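Local structure of RNA-binding protein, putative (Trypanosoma brucei, 6E4O) at residues Ala27-Phe32 with Glu44-Asp50; Val6-Ser12 with Ala66-Arg71. The protein probably binds mRNA; this chain is the RNA recognition motif of a longer kinetoplastid RNA-editing protein. All blocks are in the same frame, centred on the assembly; numbering follows the deposited sequence.

Contact 1. Residues Ala27-Phe32 with Glu44-Asp50; sequences AGEVTF and EFVTPED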
# COMPACT_ATOMS: atom_id res chain seq x y z
N ALA A 27 6.61 -2.68 -5.66
CA ALA A 27 6.42 -1.58 -6.59
C ALA A 27 7.51 -0.52 -6.47
O ALA A 27 7.78 0.20 -7.42
CB ALA A 27 5.06 -0.94 -6.37
N GLY A 28 8.13 -0.43 -5.30
CA GLY A 28 9.18 0.56 -5.12
C GLY A 28 9.49 0.84 -3.67
O GLY A 28 8.99 0.16 -2.79
N GLU A 29 10.32 1.85 -3.44
CA GLU A 29 10.74 2.18 -2.08
C GLU A 29 9.66 2.98 -1.35
O GLU A 29 9.10 3.92 -1.89
CB GLU A 29 12.06 2.95 -2.10
CG GLU A 29 12.59 3.32 -0.72
CD GLU A 29 14.01 3.87 -0.77
OE1 GLU A 29 14.54 4.09 -1.88
OE2 GLU A 29 14.61 4.07 0.31
N VAL A 30 9.38 2.59 -0.12
CA VAL A 30 8.31 3.21 0.67
C VAL A 30 8.89 4.18 1.70
O VAL A 30 9.77 3.82 2.47
CB VAL A 30 7.48 2.12 1.37
CG1 VAL A 30 6.43 2.74 2.29
CG2 VAL A 30 6.82 1.20 0.34
N THR A 31 8.38 5.41 1.72
CA THR A 31 8.88 6.43 2.64
C THR A 31 7.92 6.74 3.79
O THR A 31 8.31 7.36 4.79
CB THR A 31 9.18 7.75 1.91
OG1 THR A 31 7.97 8.25 1.33
CG2 THR A 31 10.21 7.55 0.82
N PHE A 32 6.66 6.36 3.65
CA PHE A 32 5.66 6.57 4.70
C PHE A 32 4.71 5.39 4.63
O PHE A 32 4.29 5.00 3.55
CB PHE A 32 4.88 7.87 4.46
CG PHE A 32 3.83 8.17 5.50
CD1 PHE A 32 4.10 9.01 6.56
CD2 PHE A 32 2.54 7.64 5.38
CE1 PHE A 32 3.13 9.31 7.51
CE2 PHE A 32 1.56 7.93 6.32
CZ PHE A 32 1.86 8.77 7.39
N GLU A 44 3.37 6.36 1.15
CA GLU A 44 4.02 7.20 0.16
C GLU A 44 5.26 6.49 -0.33
O GLU A 44 5.93 5.78 0.44
CB GLU A 44 4.40 8.56 0.73
CG GLU A 44 3.20 9.40 1.11
CD GLU A 44 3.55 10.87 1.23
OE1 GLU A 44 4.72 11.18 1.52
OE2 GLU A 44 2.65 11.71 1.02
N PHE A 45 5.55 6.65 -1.61
CA PHE A 45 6.73 6.05 -2.21
C PHE A 45 7.72 7.16 -2.52
O PHE A 45 7.35 8.34 -2.54
CB PHE A 45 6.37 5.34 -3.52
CG PHE A 45 5.49 4.13 -3.34
CD1 PHE A 45 4.11 4.26 -3.28
CD2 PHE A 45 6.05 2.86 -3.26
CE1 PHE A 45 3.30 3.14 -3.12
CE2 PHE A 45 5.25 1.74 -3.10
CZ PHE A 45 3.88 1.87 -3.03
N VAL A 46 8.96 6.78 -2.79
CA VAL A 46 9.99 7.73 -3.15
C VAL A 46 9.65 8.49 -4.43
O VAL A 46 9.90 9.69 -4.53
CB VAL A 46 11.34 7.03 -3.33
CG1 VAL A 46 12.41 8.03 -3.76
CG2 VAL A 46 11.74 6.37 -2.03
N THR A 47 9.10 7.80 -5.42
CA THR A 47 8.81 8.46 -6.69
C THR A 47 7.35 8.31 -7.10
O THR A 47 6.66 7.39 -6.66
CB THR A 47 9.69 7.91 -7.83
OG1 THR A 47 9.28 6.57 -8.14
CG2 THR A 47 11.16 7.91 -7.43
N PRO A 48 6.87 9.24 -7.94
CA PRO A 48 5.54 9.04 -8.52
C PRO A 48 5.47 7.76 -9.34
O PRO A 48 4.41 7.15 -9.40
CB PRO A 48 5.38 10.27 -9.43
CG PRO A 48 6.18 11.33 -8.73
CD PRO A 48 7.40 10.58 -8.23
N GLU A 49 6.57 7.37 -9.97
CA GLU A 49 6.60 6.12 -10.76
C GLU A 49 6.31 4.90 -9.89
O GLU A 49 5.65 3.96 -10.34
CB GLU A 49 7.95 5.95 -11.45
CG GLU A 49 8.19 6.93 -12.61
CD GLU A 49 8.21 8.39 -12.18
OE1 GLU A 49 7.63 9.22 -12.91
OE2 GLU A 49 8.82 8.73 -11.14
N ASP A 50 6.82 4.91 -8.66
CA ASP A 50 6.60 3.79 -7.75
C ASP A 50 5.14 3.71 -7.36
O ASP A 50 4.55 2.63 -7.32
CB ASP A 50 7.44 3.95 -6.47
CG ASP A 50 8.93 3.84 -6.72
OD1 ASP A 50 9.33 3.27 -7.76
OD2 ASP A 50 9.71 4.31 -5.86
O HOH W 1 12.29 3.46 -5.68
O HOH W 2 6.98 10.35 2.81
O HOH W 3 7.89 10.29 -0.83

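Contact 2. Residues Val6-Ser12 with Ala66-Arg71; sequences VQVSGLS and ATLFLR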
# COMPACT_ATOMS: atom_id res chain seq x y z
N VAL A 6 -0.45 6.78 -1.91
CA VAL A 6 -1.44 5.77 -2.27
C VAL A 6 -2.31 5.45 -1.06
O VAL A 6 -1.80 5.20 0.03
CB VAL A 6 -0.78 4.47 -2.79
CG1 VAL A 6 -1.83 3.36 -2.98
CG2 VAL A 6 -0.01 4.73 -4.09
N GLN A 7 -3.63 5.45 -1.25
CA GLN A 7 -4.55 5.07 -0.17
C GLN A 7 -4.90 3.60 -0.30
O GLN A 7 -5.36 3.16 -1.35
CB GLN A 7 -5.82 5.92 -0.22
CG GLN A 7 -5.53 7.41 -0.13
CD GLN A 7 -6.73 8.26 -0.48
OE1 GLN A 7 -7.87 7.80 -0.39
NE2 GLN A 7 -6.49 9.52 -0.88
N VAL A 8 -4.69 2.86 0.77
CA VAL A 8 -4.90 1.41 0.77
C VAL A 8 -6.11 1.06 1.62
O VAL A 8 -6.27 1.59 2.73
CB VAL A 8 -3.67 0.69 1.33
CG1 VAL A 8 -3.85 -0.84 1.27
CG2 VAL A 8 -2.43 1.11 0.55
N SER A 9 -6.98 0.20 1.11
CA SER A 9 -8.11 -0.31 1.88
C SER A 9 -8.15 -1.83 1.74
O SER A 9 -7.49 -2.39 0.87
CB SER A 9 -9.43 0.29 1.40
OG SER A 9 -9.36 1.71 1.42
N GLY A 10 -8.92 -2.49 2.60
CA GLY A 10 -9.10 -3.93 2.53
C GLY A 10 -8.11 -4.77 3.33
O GLY A 10 -8.13 -5.99 3.23
N LEU A 11 -7.27 -4.13 4.13
CA LEU A 11 -6.29 -4.88 4.92
C LEU A 11 -6.97 -5.87 5.86
O LEU A 11 -8.04 -5.60 6.39
CB LEU A 11 -5.41 -3.94 5.75
CG LEU A 11 -4.51 -2.93 5.04
CD1 LEU A 11 -4.00 -1.94 6.07
CD2 LEU A 11 -3.36 -3.63 4.34
N SER A 12 -6.32 -7.00 6.10
CA SER A 12 -6.80 -7.93 7.13
C SER A 12 -6.64 -7.30 8.51
O SER A 12 -5.80 -6.42 8.72
CB SER A 12 -6.09 -9.28 7.04
OG SER A 12 -4.95 -9.31 7.87
N ALA A 66 -6.21 -11.19 2.49
CA ALA A 66 -7.17 -10.12 2.19
C ALA A 66 -6.81 -9.39 0.91
O ALA A 66 -5.65 -9.06 0.68
CB ALA A 66 -7.22 -9.13 3.36
N THR A 67 -7.82 -9.11 0.08
CA THR A 67 -7.62 -8.40 -1.18
C THR A 67 -7.57 -6.91 -0.94
O THR A 67 -8.49 -6.34 -0.34
CB THR A 67 -8.75 -8.68 -2.16
OG1 THR A 67 -8.79 -10.08 -2.44
CG2 THR A 67 -8.55 -7.91 -3.46
N LEU A 68 -6.52 -6.26 -1.43
CA LEU A 68 -6.34 -4.83 -1.20
C LEU A 68 -6.90 -4.00 -2.34
O LEU A 68 -6.82 -4.40 -3.50
CB LEU A 68 -4.86 -4.49 -1.02
CG LEU A 68 -4.06 -5.28 0.01
CD1 LEU A 68 -2.65 -4.77 0.04
CD2 LEU A 68 -4.70 -5.20 1.38
N PHE A 69 -7.44 -2.83 -2.00
CA PHE A 69 -7.89 -1.86 -2.98
C PHE A 69 -6.98 -0.65 -2.85
O PHE A 69 -6.77 -0.15 -1.75
CB PHE A 69 -9.35 -1.47 -2.71
CG PHE A 69 -9.87 -0.41 -3.63
CD1 PHE A 69 -10.64 -0.74 -4.74
CD2 PHE A 69 -9.61 0.93 -3.38
CE1 PHE A 69 -11.13 0.24 -5.59
CE2 PHE A 69 -10.10 1.92 -4.23
CZ PHE A 69 -10.85 1.58 -5.33
N LEU A 70 -6.42 -0.20 -3.98
CA LEU A 70 -5.48 0.93 -3.99
C LEU A 70 -6.04 2.08 -4.79
O LEU A 70 -6.62 1.88 -5.86
CB LEU A 70 -4.17 0.51 -4.66
CG LEU A 70 -3.52 -0.76 -4.10
CD1 LEU A 70 -2.22 -1.00 -4.84
CD2 LEU A 70 -3.29 -0.60 -2.62
N ARG A 71 -5.84 3.30 -4.30
CA ARG A 71 -6.30 4.48 -5.02
C ARG A 71 -5.36 5.68 -4.84
O ARG A 71 -5.34 6.59 -5.69
CB ARG A 71 -7.75 4.83 -4.60
CG ARG A 71 -7.98 6.23 -4.10
CD ARG A 71 -9.21 6.32 -3.21
NE ARG A 71 -10.43 5.77 -3.80
CZ ARG A 71 -11.47 5.35 -3.07
NH1 ARG A 71 -11.40 5.40 -1.74
NH2 ARG A 71 -12.56 4.86 -3.66
O HOH W 4 -9.11 5.49 -0.02

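Contact 1. Residues Ala27-Phe32 with Glu44-Asp50
A classic beta bulge joins T31 and F32 to E44 in the hairpin of strands 30-36 and 40-45, at the outer edge of the RNA recognition motif sheet. T31 N gives a 2.8 Å bond to E44 O, and F32 N adds a weak one to the same oxygen. E44 N returns a 2.9 Å bond to F32 O. Past the bulge, V30 and F45 form a non-hydrogen-bonded pair, and V46 N bonds E29 O at 3.0 Å. With V30 CG1 anti to the backbone N (chi1 175°), CG2 is the branch that meets F45 CE2 at 3.8 Å. These two side chains point to the helix side of the sheet, where A51 and A54 also pack on F45. D50 O sits over the centre of one face of the F45 ring. E44 turns to the other side of the sheet, and its OE2 pairs with R5 in a salt bridge. V46 CG2 touches E29 CG and T31 CG2, both at 3.4 Å, unusually tight for T31. G28 CA lies over one face of the D50 carboxylate, 3.7 Å from D50 CG. A water that donates to D50 OD2 weakly accepts from E29 N.

Contact 2. Residues Val6-Ser12 with Ala66-Arg71
Strands 5-9 and 66-70 pair antiparallel, joining the first and last long strands of the RNA recognition motif. Backbone bonds come first. S9 and F69 are a hydrogen-bonded pair: S9 N gives to F69 O at 2.9 Å, in the carbonyl plane, and F69 N gives to S9 O at 2.9 Å. The second bond is nearly straight at hydrogen, 170°, yet its donor stands above the carbonyl plane. R71 N also gives to Q7 O at 3.0 Å.

Apolar packing fills the helix side. V8 and L70 lie side by side, with V8 CG2 3.7 Å from L70 CD2. L68 CG is anti to its carbonyl carbon (chi1 -53°), which brings L68 CD2 to within 3.6 Å of L11 CD2. L20 of helix 17-24 packs on both L11 and L68. Beyond the S9-F69 pair, A66 CB approaches G10 O at 3.3 Å.

Q7, F69 and R71 gather on the other side. Q7 OE1, at the guanidinium edge, touches R71 CD at 3.5 Å, with the amide and guanidinium planes 73° apart. One water bridges Q7 OE1 and R71 NH1. F69 CE2 stands 3.7 Å above one guanidinium face, toward the rim. The chemistry is thus two-sided: V6, L11 and L68 pack the strands on the helices, while the other surface carries an aromatic ring and a probable positive charge, consistent with RNA binding.

From the N terminus, the chain first runs through 6-12, the central strand and the loop after it. It continues through helix 17-24 to 27-32, turns through the hairpin, and comes back at 44-50, closing the short loop of contact 1. Helix 48-57, begun within that segment, continues. Only at 66-71 does the chain return to its first strand, closing the long loop of contact 2. Contact 1 therefore lies wholly within the span of contact 2. Their centres are about 16 Å apart, on opposite sides of the chain's centre. F45 CE1 packs 3.8 Å from V6 CG2. Contact 1 closes the edge hairpin, contact 2 adds the C-terminal strand, and the pairing of 40-45 with 5-9 makes them one sheet.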